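Local coordinates for protein putative polyprenyl synthetase (Streptomyces coelicolor, PDB 3NF2) that probably transfers prenyl groups in a magnesium-dependent reaction to build isoprenyl diphosphates, as in the FPP/GGPP synthase family, at residues 14-19 with 78-83; 28-33 with 115-120; 152-157 with 184-189; 169-174 with 247-252. All coordinates share one frame; numbering follows the deposited sequence.

Contact 1. Residues 14-19 with 78-83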
loop_
_atom_site.group_PDB
_atom_site.type_symbol
_atom_site.label_atom_id
_atom_site.label_comp_id
_atom_site.label_asym_id
_atom_site.label_seq_id
_atom_site.Cartn_x
_atom_site.Cartn_y
_atom_site.Cartn_z
ATOM N N THR A 14 22.147 -3.289 -13.885
ATOM C CA THR A 14 21.878 -3.613 -15.290
ATOM C C THR A 14 20.903 -4.773 -15.466
ATOM O O THR A 14 20.188 -4.825 -16.461
ATOM C CB THR A 14 23.168 -3.902 -16.084
ATOM O OG1 THR A 14 23.849 -5.024 -15.508
ATOM C CG2 THR A 14 24.090 -2.675 -16.093
ATOM N N LEU A 15 20.869 -5.700 -14.513
ATOM C CA LEU A 15 19.894 -6.786 -14.583
ATOM C C LEU A 15 18.481 -6.348 -14.182
ATOM O O LEU A 15 17.502 -6.722 -14.838
ATOM C CB LEU A 15 20.342 -7.991 -13.753
ATOM C CG LEU A 15 21.476 -8.842 -14.345
ATOM C CD1 LEU A 15 21.766 -10.031 -13.445
ATOM C CD2 LEU A 15 21.196 -9.305 -15.788
ATOM N N ALA A 16 18.379 -5.540 -13.123
ATOM C CA ALA A 16 17.076 -5.211 -12.538
ATOM C C ALA A 16 16.388 -3.986 -13.139
ATOM O O ALA A 16 15.179 -4.022 -13.348
ATOM C CB ALA A 16 17.176 -5.087 -11.013
ATOM N N THR A 17 17.142 -2.911 -13.399
ATOM C CA THR A 17 16.570 -1.665 -13.961
ATOM C C THR A 17 15.649 -1.808 -15.204
ATOM O O THR A 17 14.530 -1.288 -15.179
ATOM C CB THR A 17 17.641 -0.532 -14.177
ATOM O OG1 THR A 17 18.413 -0.355 -12.980
ATOM C CG2 THR A 17 16.975 0.791 -14.544
ATOM N N PRO A 18 16.090 -2.519 -16.274
ATOM C CA PRO A 18 15.187 -2.660 -17.436
ATOM C C PRO A 18 13.911 -3.464 -17.160
ATOM O O PRO A 18 12.879 -3.177 -17.761
ATOM C CB PRO A 18 16.048 -3.399 -18.479
ATOM C CG PRO A 18 17.455 -3.193 -18.040
ATOM C CD PRO A 18 17.389 -3.165 -16.539
ATOM N N VAL A 19 13.986 -4.453 -16.270
ATOM C CA VAL A 19 12.802 -5.238 -15.890
ATOM C C VAL A 19 11.816 -4.385 -15.073
ATOM O O VAL A 19 10.601 -4.433 -15.299
ATOM C CB VAL A 19 13.197 -6.540 -15.143
ATOM C CG1 VAL A 19 11.969 -7.317 -14.680
ATOM C CG2 VAL A 19 14.049 -7.425 -16.046
ATOM N N PRO A 78 13.479 -11.237 -10.260
ATOM C CA PRO A 78 12.160 -10.904 -9.701
ATOM C C PRO A 78 12.242 -10.388 -8.266
ATOM O O PRO A 78 11.532 -9.438 -7.905
ATOM C CB PRO A 78 11.426 -12.245 -9.724
ATOM C CG PRO A 78 12.020 -12.972 -10.867
ATOM C CD PRO A 78 13.454 -12.546 -10.949
ATOM N N GLY A 79 13.123 -11.007 -7.481
ATOM C CA GLY A 79 13.362 -10.625 -6.093
ATOM C C GLY A 79 13.935 -9.233 -5.961
ATOM O O GLY A 79 13.516 -8.481 -5.098
ATOM N N ALA A 80 14.881 -8.884 -6.828
ATOM C CA ALA A 80 15.499 -7.553 -6.826
ATOM C C ALA A 80 14.536 -6.464 -7.257
ATOM O O ALA A 80 14.623 -5.334 -6.772
ATOM C CB ALA A 80 16.713 -7.533 -7.741
ATOM N N VAL A 81 13.649 -6.807 -8.190
ATOM C CA VAL A 81 12.668 -5.875 -8.735
ATOM C C VAL A 81 11.606 -5.587 -7.663
ATOM O O VAL A 81 11.298 -4.429 -7.377
ATOM C CB VAL A 81 12.069 -6.406 -10.087
ATOM C CG1 VAL A 81 10.807 -5.650 -10.502
ATOM C CG2 VAL A 81 13.102 -6.307 -11.195
ATOM N N ALA A 82 11.108 -6.642 -7.035
ATOM C CA ALA A 82 10.129 -6.520 -5.964
ATOM C C ALA A 82 10.646 -5.682 -4.782
ATOM O O ALA A 82 9.903 -4.848 -4.241
ATOM C CB ALA A 82 9.692 -7.896 -5.497
ATOM N N VAL A 83 11.913 -5.902 -4.406
ATOM C CA VAL A 83 12.570 -5.151 -3.334
ATOM C C VAL A 83 12.679 -3.660 -3.687
ATOM O O VAL A 83 12.407 -2.788 -2.850
ATOM C CB VAL A 83 13.969 -5.741 -2.988
ATOM C CG1 VAL A 83 14.807 -4.756 -2.203
ATOM C CG2 VAL A 83 13.829 -7.007 -2.159
#
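In V81 the first torsion sets CG1 opposite the backbone N (chi1 166°), which turns the other methyl, CG2, out between A16 and V19. V19 has the same rotamer (chi1 177°), and here it is CG1 that reaches across. V19 CG1 and V81 CG2 meet at 3.8 Å, the two side chains crossing at about a right angle and touching through one methyl each. The same V81 CG2 also lies 3.8 Å from the carbonyl oxygen A16 O, a van der Waals contact against the helix backbone. Beside it, methyl meets methyl, A16 CB standing 4.1 Å from A80 CB. This alanine pair is consistent with the close approach of the two helix segments, 9.0 Å between axes. They cross at -63°, and the CA atoms of A16 and V81 are 5.9 Å apart. The side-chain packing is apolar throughout. Helix 5-25, kinked around P18, here lies across helix 77-98 in the all-helical isoprenoid synthase fold. Helix 57-67 closes one flank, L15 resting on V63 and A80 on A62, while V81 also packs on V132 of helix 115-134 and V83 turns to L187 and C190 of helix 173-198.

Contact 2. Residues 28-33 with 115-120. With SO4 (sulfate ion), chain C.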
loop_
_atom_site.group_PDB
_atom_site.type_symbol
_atom_site.label_atom_id
_atom_site.label_comp_id
_atom_site.label_asym_id
_atom_site.label_seq_id
_atom_site.Cartn_x
_atom_site.Cartn_y
_atom_site.Cartn_z
ATOM N N ALA A 28 -1.372 1.741 -15.542
ATOM C CA ALA A 28 -2.434 2.545 -16.137
ATOM C C ALA A 28 -2.170 4.051 -15.934
ATOM O O ALA A 28 -1.759 4.461 -14.850
ATOM C CB ALA A 28 -3.779 2.141 -15.541
ATOM N N PRO A 29 -2.358 4.866 -16.995
ATOM C CA PRO A 29 -2.228 6.337 -16.918
ATOM C C PRO A 29 -3.093 6.974 -15.819
ATOM O O PRO A 29 -4.236 6.555 -15.632
ATOM C CB PRO A 29 -2.706 6.785 -18.298
ATOM C CG PRO A 29 -2.266 5.661 -19.198
ATOM C CD PRO A 29 -2.512 4.405 -18.389
ATOM N N PRO A 30 -2.562 7.979 -15.088
ATOM C CA PRO A 30 -1.264 8.654 -15.223
ATOM C C PRO A 30 -0.122 8.006 -14.429
ATOM O O PRO A 30 0.977 8.567 -14.380
ATOM C CB PRO A 30 -1.547 10.030 -14.625
ATOM C CG PRO A 30 -2.517 9.738 -13.514
ATOM C CD PRO A 30 -3.340 8.542 -13.964
ATOM N N MET A 31 -0.380 6.844 -13.828
ATOM C CA MET A 31 0.568 6.214 -12.896
ATOM C C MET A 31 1.918 5.871 -13.519
ATOM O O MET A 31 2.934 5.941 -12.845
ATOM C CB MET A 31 -0.039 4.980 -12.216
ATOM C CG MET A 31 -1.386 5.237 -11.536
ATOM S SD MET A 31 -1.886 3.917 -10.423
ATOM C CE MET A 31 -2.307 2.666 -11.619
ATOM N N ASP A 32 1.933 5.536 -14.807
ATOM C CA ASP A 32 3.188 5.226 -15.499
ATOM C C ASP A 32 4.104 6.452 -15.622
ATOM O O ASP A 32 5.308 6.335 -15.419
ATOM C CB ASP A 32 2.937 4.578 -16.871
ATOM C CG ASP A 32 2.118 5.457 -17.805
ATOM O OD1 ASP A 32 1.330 6.301 -17.327
ATOM O OD2 ASP A 32 2.258 5.305 -19.029
ATOM N N THR A 33 3.529 7.620 -15.924
ATOM C CA THR A 33 4.319 8.844 -16.066
ATOM C C THR A 33 4.724 9.418 -14.717
ATOM O O THR A 33 5.847 9.895 -14.549
ATOM C CB THR A 33 3.617 9.934 -16.938
ATOM O OG1 THR A 33 2.336 10.277 -16.383
ATOM C CG2 THR A 33 3.440 9.443 -18.373
ATOM N N PRO A 115 -0.516 15.311 -3.663
ATOM C CA PRO A 115 -0.575 14.231 -2.674
ATOM C C PRO A 115 -1.314 12.976 -3.149
ATOM O O PRO A 115 -0.816 11.870 -2.919
ATOM C CB PRO A 115 -1.319 14.860 -1.480
ATOM C CG PRO A 115 -1.631 16.273 -1.863
ATOM C CD PRO A 115 -0.799 16.622 -3.054
ATOM N N ALA A 116 -2.465 13.148 -3.814
ATOM C CA ALA A 116 -3.300 12.023 -4.263
ATOM C C ALA A 116 -2.547 11.046 -5.152
ATOM O O ALA A 116 -2.634 9.823 -4.964
ATOM C CB ALA A 116 -4.556 12.523 -4.983
ATOM N N GLN A 117 -1.817 11.588 -6.122
ATOM C CA GLN A 117 -1.055 10.766 -7.053
ATOM C C GLN A 117 0.178 10.108 -6.425
ATOM O O GLN A 117 0.602 9.042 -6.871
ATOM C CB GLN A 117 -0.699 11.559 -8.309
ATOM C CG GLN A 117 -1.700 11.360 -9.451
ATOM C CD GLN A 117 -1.860 12.594 -10.303
ATOM O OE1 GLN A 117 -2.642 13.489 -9.977
ATOM N NE2 GLN A 117 -1.122 12.652 -11.407
ATOM N N ALA A 118 0.734 10.725 -5.385
ATOM C CA ALA A 118 1.834 10.119 -4.626
ATOM C C ALA A 118 1.351 8.884 -3.870
ATOM O O ALA A 118 2.016 7.851 -3.875
ATOM C CB ALA A 118 2.453 11.127 -3.672
ATOM N N ILE A 119 0.171 8.995 -3.258
ATOM C CA ILE A 119 -0.470 7.880 -2.548
ATOM C C ILE A 119 -0.792 6.739 -3.499
ATOM O O ILE A 119 -0.527 5.579 -3.201
ATOM C CB ILE A 119 -1.761 8.327 -1.828
ATOM C CG1 ILE A 119 -1.430 9.351 -0.750
ATOM C CG2 ILE A 119 -2.470 7.133 -1.181
ATOM C CD1 ILE A 119 -2.569 10.311 -0.427
ATOM N N LEU A 120 -1.336 7.098 -4.655
ATOM C CA LEU A 120 -1.823 6.150 -5.646
ATOM C C LEU A 120 -0.685 5.346 -6.272
ATOM O O LEU A 120 -0.699 4.112 -6.258
ATOM C CB LEU A 120 -2.566 6.923 -6.723
ATOM C CG LEU A 120 -3.257 6.180 -7.859
ATOM C CD1 LEU A 120 -4.528 5.508 -7.367
ATOM C CD2 LEU A 120 -3.538 7.147 -9.012
HETATM S S SO4 C . -4.277 16.413 -5.054
HETATM O O1 SO4 C . -5.557 16.363 -5.756
HETATM O O2 SO4 C . -3.755 17.782 -5.119
HETATM O O3 SO4 C . -4.453 15.997 -3.663
HETATM O O4 SO4 C . -3.337 15.496 -5.699
#
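M31 and L120 supply the apolar part of the contact. The sulfur M31 SD sits 3.7 Å from L120 CG, and M31 CG is 3.8 Å from L120 CD2, the two chains crossing at about a right angle. A bend at the last torsion of M31 (chi3 -72°) turns its methyl aside, leaving the sulfur against the leucine branch. P30, which follows a cis peptide bond, lays the CB-CG edge of its ring against the amide end of Q117. The hydrogen bonds that shape 28-33 are local to that segment. T33 OG1 donates to P30 O at 3.0 Å, with the donor tilted 24° from the carbonyl plane, and M31 N bonds to A28 O, together fixing the turn that starts helix 31-38. The ionic element is a sulfate, probably from the crystallisation liquor, at the start of helix 115-134: A116 N donates to its O4 at 3.1 Å and weakly to O3. Beyond the pair, M31 packs on D157 and L120 on Q159 of the second subunit. The chemistry thus divides in two: a thioether-leucine contact continuing into the dimer interface, and a helix start whose backbone N-H, probably aided by the helix dipole, attracts an anion.

Contact 3. Residues 152-157 with 184-189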
loop_
_atom_site.group_PDB
_atom_site.type_symbol
_atom_site.label_atom_id
_atom_site.label_comp_id
_atom_site.label_asym_id
_atom_site.label_seq_id
_atom_site.Cartn_x
_atom_site.Cartn_y
_atom_site.Cartn_z
ATOM N N SER A 152 8.049 -5.468 4.449
ATOM C CA SER A 152 7.189 -4.340 4.138
ATOM C C SER A 152 6.407 -3.927 5.371
ATOM O O SER A 152 6.263 -2.736 5.626
ATOM C CB SER A 152 6.251 -4.673 2.980
ATOM O OG SER A 152 5.329 -5.666 3.382
ATOM N N ARG A 153 5.932 -4.906 6.146
ATOM C CA ARG A 153 5.233 -4.633 7.417
ATOM C C ARG A 153 6.189 -3.928 8.367
ATOM O O ARG A 153 5.797 -3.026 9.126
ATOM C CB ARG A 153 4.703 -5.915 8.079
ATOM C CG ARG A 153 3.673 -6.700 7.250
ATOM C CD ARG A 153 2.498 -7.262 8.054
ATOM N NE ARG A 153 2.895 -7.885 9.317
ATOM C CZ ARG A 153 2.401 -7.556 10.513
ATOM N NH1 ARG A 153 1.476 -6.610 10.629
ATOM N NH2 ARG A 153 2.830 -8.188 11.601
ATOM N N SER A 154 7.457 -4.329 8.286
ATOM C CA SER A 154 8.519 -3.759 9.093
ATOM C C SER A 154 8.817 -2.305 8.762
ATOM O O SER A 154 8.918 -1.496 9.667
ATOM C CB SER A 154 9.784 -4.602 8.972
ATOM O OG SER A 154 9.655 -5.784 9.735
ATOM N N LEU A 155 8.959 -1.982 7.479
ATOM C CA LEU A 155 9.150 -0.599 7.020
ATOM C C LEU A 155 7.993 0.315 7.439
ATOM O O LEU A 155 8.202 1.487 7.768
ATOM C CB LEU A 155 9.239 -0.574 5.491
ATOM C CG LEU A 155 10.534 -0.995 4.794
ATOM C CD1 LEU A 155 10.210 -1.377 3.360
ATOM C CD2 LEU A 155 11.539 0.153 4.817
ATOM N N ILE A 156 6.771 -0.221 7.389
ATOM C CA ILE A 156 5.581 0.500 7.847
ATOM C C ILE A 156 5.693 0.756 9.358
ATOM O O ILE A 156 5.458 1.888 9.813
ATOM C CB ILE A 156 4.271 -0.255 7.467
ATOM C CG1 ILE A 156 4.072 -0.251 5.948
ATOM C CG2 ILE A 156 3.068 0.368 8.136
ATOM C CD1 ILE A 156 3.261 -1.436 5.439
ATOM N N ASP A 157 6.110 -0.275 10.106
ATOM C CA ASP A 157 6.378 -0.165 11.552
ATOM C C ASP A 157 7.398 0.910 11.854
ATOM O O ASP A 157 7.210 1.697 12.783
ATOM C CB ASP A 157 6.900 -1.478 12.143
ATOM C CG ASP A 157 5.820 -2.530 12.308
ATOM O OD1 ASP A 157 6.180 -3.686 12.633
ATOM O OD2 ASP A 157 4.627 -2.209 12.108
ATOM N N THR A 184 15.790 0.189 7.745
ATOM C CA THR A 184 16.815 -0.135 6.808
ATOM C C THR A 184 17.146 -1.576 6.822
ATOM O O THR A 184 17.305 -2.169 5.815
ATOM C CB THR A 184 18.044 0.683 7.063
ATOM O OG1 THR A 184 17.702 2.042 6.899
ATOM C CG2 THR A 184 19.085 0.361 6.086
ATOM N N GLY A 185 17.223 -2.132 8.001
ATOM C CA GLY A 185 17.595 -3.507 8.149
ATOM C C GLY A 185 16.691 -4.545 7.547
ATOM O O GLY A 185 17.154 -5.470 6.962
ATOM N N ALA A 186 15.402 -4.370 7.690
ATOM C CA ALA A 186 14.440 -5.335 7.255
ATOM C C ALA A 186 14.440 -5.580 5.777
ATOM O O ALA A 186 14.236 -6.664 5.351
ATOM C CB ALA A 186 13.097 -4.946 7.709
ATOM N N LEU A 187 14.631 -4.538 5.007
ATOM C CA LEU A 187 14.622 -4.644 3.556
ATOM C C LEU A 187 15.942 -5.187 2.990
ATOM O O LEU A 187 15.958 -5.833 1.935
ATOM C CB LEU A 187 14.286 -3.292 2.915
ATOM C CG LEU A 187 14.037 -3.358 1.408
ATOM C CD1 LEU A 187 12.829 -4.245 1.094
ATOM C CD2 LEU A 187 13.866 -1.979 0.821
ATOM N N LEU A 188 17.046 -4.911 3.677
ATOM C CA LEU A 188 18.337 -5.490 3.296
ATOM C C LEU A 188 18.387 -6.968 3.649
ATOM O O LEU A 188 18.975 -7.759 2.924
ATOM C CB LEU A 188 19.501 -4.712 3.905
ATOM C CG LEU A 188 19.830 -3.452 3.091
ATOM C CD1 LEU A 188 20.564 -2.390 3.902
ATOM C CD2 LEU A 188 20.625 -3.794 1.853
ATOM N N ALA A 189 17.709 -7.331 4.736
ATOM C CA ALA A 189 17.543 -8.720 5.146
ATOM C C ALA A 189 16.786 -9.483 4.077
ATOM O O ALA A 189 17.163 -10.600 3.716
ATOM C CB ALA A 189 16.790 -8.790 6.456
#
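Helices 139-165 and 173-198 come close where S154 faces A186, their CA atoms only 6.4 Å apart. At this point S154 CB and A186 CB touch at 3.6 Å, both bonds to CB pointing toward the opposite segment. The small side chains are consistent with so close an approach. The hydroxyl of S154 is folded back along its own helix, chi1 of -76° placing OG beside the backbone N, and it is hydrogen-bonded to K150 O one turn earlier; the polar end is thereby satisfied without a partner in 184-189, and OG merely brushes A186 CB at 4.1 Å. To one side of this small-residue pair, L155 and L187 extend the apolar seam. The meeting is loose, L155 CD1 lying 4.5 Å from L187 CD2, and the leucines are better described as sharing a common cover than as interlocking. That cover is helix 77-98: L155 packs on V86 and S90, and L187 on V83 and H87. On the outer face of helix 139-165, R153 NE forms a salt bridge with E131 OE2 of the second subunit, while I156 packs on M31 of that subunit. Behind helix 173-198, L188 rests on helix 57-67, and helix 203-230 receives T184 and A189, placing this pair in the central helix bundle of the fold.

Contact 4. Residues 169-174 with 247-252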
loop_
_atom_site.group_PDB
_atom_site.type_symbol
_atom_site.label_atom_id
_atom_site.label_comp_id
_atom_site.label_asym_id
_atom_site.label_seq_id
_atom_site.Cartn_x
_atom_site.Cartn_y
_atom_site.Cartn_z
ATOM N N ASP A 169 11.429 15.061 22.727
ATOM C CA ASP A 169 12.673 15.814 22.886
ATOM C C ASP A 169 13.866 14.874 23.003
ATOM O O ASP A 169 14.997 15.251 22.695
ATOM C CB ASP A 169 12.605 16.743 24.098
ATOM C CG ASP A 169 11.692 17.937 23.869
ATOM O OD1 ASP A 169 11.546 18.368 22.704
ATOM O OD2 ASP A 169 11.123 18.445 24.859
ATOM N N ARG A 170 13.608 13.653 23.456
ATOM C CA ARG A 170 14.617 12.610 23.446
ATOM C C ARG A 170 14.012 11.262 23.078
ATOM O O ARG A 170 12.838 10.997 23.322
ATOM C CB ARG A 170 15.383 12.548 24.774
ATOM C CG ARG A 170 14.519 12.417 26.010
ATOM C CD ARG A 170 15.208 12.923 27.281
ATOM N NE ARG A 170 16.384 12.126 27.611
ATOM C CZ ARG A 170 17.634 12.591 27.638
ATOM N NH1 ARG A 170 17.894 13.875 27.378
ATOM N NH2 ARG A 170 18.627 11.766 27.942
ATOM N N VAL A 171 14.830 10.446 22.434
ATOM C CA VAL A 171 14.487 9.101 22.005
ATOM C C VAL A 171 15.610 8.236 22.563
ATOM O O VAL A 171 16.768 8.670 22.583
ATOM C CB VAL A 171 14.460 9.033 20.453
ATOM C CG1 VAL A 171 14.365 7.613 19.951
ATOM C CG2 VAL A 171 13.298 9.854 19.907
ATOM N N SER A 172 15.293 7.044 23.058
ATOM C CA SER A 172 16.340 6.200 23.618
ATOM C C SER A 172 17.165 5.546 22.509
ATOM O O SER A 172 16.753 5.527 21.345
ATOM C CB SER A 172 15.754 5.152 24.552
ATOM O OG SER A 172 15.242 4.069 23.815
ATOM N N VAL A 173 18.335 5.030 22.879
ATOM C CA VAL A 173 19.208 4.293 21.962
ATOM C C VAL A 173 18.490 3.061 21.432
ATOM O O VAL A 173 18.466 2.824 20.224
ATOM C CB VAL A 173 20.549 3.907 22.642
ATOM C CG1 VAL A 173 21.312 2.870 21.814
ATOM C CG2 VAL A 173 21.410 5.145 22.867
ATOM N N GLU A 174 17.865 2.315 22.339
ATOM C CA GLU A 174 17.102 1.117 21.989
ATOM C C GLU A 174 15.983 1.403 20.981
ATOM O O GLU A 174 15.799 0.654 20.021
ATOM C CB GLU A 174 16.528 0.474 23.249
ATOM C CG GLU A 174 16.585 -1.051 23.260
ATOM C CD GLU A 174 17.947 -1.593 23.696
ATOM O OE1 GLU A 174 18.892 -1.602 22.871
ATOM O OE2 GLU A 174 18.065 -2.024 24.869
ATOM N N ARG A 247 17.008 18.135 11.770
ATOM C CA ARG A 247 16.774 17.711 13.140
ATOM C C ARG A 247 16.526 16.245 13.346
ATOM O O ARG A 247 15.714 15.886 14.162
ATOM C CB ARG A 247 15.657 18.489 13.806
ATOM C CG ARG A 247 15.886 19.941 13.900
ATOM C CD ARG A 247 14.760 20.605 14.588
ATOM N NE ARG A 247 14.359 21.834 13.928
ATOM C CZ ARG A 247 13.233 21.985 13.249
ATOM N NH1 ARG A 247 12.388 20.987 13.129
ATOM N NH2 ARG A 247 12.950 23.128 12.682
ATOM N N LYS A 248 17.231 15.399 12.621
ATOM C CA LYS A 248 17.055 13.979 12.792
ATOM C C LYS A 248 17.609 13.460 14.082
ATOM O O LYS A 248 18.603 13.905 14.560
ATOM C CB LYS A 248 17.670 13.220 11.633
ATOM C CG LYS A 248 16.779 13.118 10.451
ATOM C CD LYS A 248 17.494 12.599 9.224
ATOM C CE LYS A 248 16.576 12.612 8.010
ATOM N NZ LYS A 248 15.646 11.456 7.969
ATOM N N LYS A 249 16.937 12.511 14.671
ATOM C CA LYS A 249 17.490 11.851 15.800
ATOM C C LYS A 249 18.169 10.568 15.397
ATOM O O LYS A 249 17.689 9.499 15.655
ATOM C CB LYS A 249 16.427 11.660 16.845
ATOM C CG LYS A 249 15.950 12.981 17.383
ATOM C CD LYS A 249 15.718 12.945 18.877
ATOM C CE LYS A 249 15.878 14.304 19.478
ATOM N NZ LYS A 249 15.177 15.292 18.681
ATOM N N SER A 250 19.314 10.703 14.768
ATOM C CA SER A 250 20.116 9.586 14.318
ATOM C C SER A 250 20.895 9.055 15.456
ATOM O O SER A 250 20.921 9.637 16.498
ATOM C CB SER A 250 21.053 10.018 13.230
ATOM O OG SER A 250 21.569 11.271 13.541
ATOM N N LEU A 251 21.554 7.949 15.231
ATOM C CA LEU A 251 22.242 7.268 16.281
ATOM C C LEU A 251 23.288 8.117 16.968
ATOM O O LEU A 251 23.382 8.072 18.154
ATOM C CB LEU A 251 22.893 6.030 15.734
ATOM C CG LEU A 251 22.008 4.813 15.814
ATOM C CD1 LEU A 251 22.661 3.667 15.171
ATOM C CD2 LEU A 251 21.704 4.505 17.207
ATOM N N PRO A 252 24.076 8.895 16.260
ATOM C CA PRO A 252 25.030 9.709 17.030
ATOM C C PRO A 252 24.342 10.694 17.987
ATOM O O PRO A 252 24.756 10.814 19.149
ATOM C CB PRO A 252 25.814 10.477 15.957
ATOM C CG PRO A 252 25.517 9.831 14.671
ATOM C CD PRO A 252 24.239 9.075 14.804
#
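The loop of residues 247-250, which probably lies by the diphosphate site as in relatives, meets the approach to helix 173-198 through K249. K248, not K249, holds a sulfate by a salt bridge outside this contact. K249 instead reaches across to the backbone of D169 and R170 and the side chain of V171, bent at chi2 (-140°) and again at chi4 (46°). K249 CD passes V171 CG2 at 4.1 Å, and K249 CE lies 3.5 Å from the carbonyl oxygen D169 O. The ammonium group is less close, K249 NZ being 4.0 Å from D169 O and 6.2 Å from D169 OD1, so any attraction to the carboxylate is probably long-range. With an alanine here the CD-CE arm would be gone, which is likely to open a gap beside V171 and D169 O and leave D169 without that distant positive charge. R247, with its positive phi, completes a Schellman motif ending helix 242-245. S172 caps helix 173-198 with its side chain; S250 holds the N-cap position of helix 251-259 without a capping bond, and there L251 N bonds to D225 OD2 of helix 203-230. V173 and L251 both pack on W303, so helix 300-319 spans both helix starts.

Overall arrangement
Contacts 1 and 3 join directly, V83 CG1 touching L187 CD1 at 3.9 Å, although their centres are 18 Å apart; helix 77-98 thus runs from the packing of helix 5-25 into the central bundle. Helix 173-198 runs from contact 4, at its start, to contact 3, whose centre is 19 Å away. Contacts 1 and 4 lie on opposite sides of the chain's centre, 34 Å between their centres. Contacts 2 and 3 both touch the second subunit, though within one chain their nearest atoms are about 12 Å apart. Sulfates bind near contacts 2 and 4; the one held by K248 is consistent with the diphosphate-binding region expected of this family.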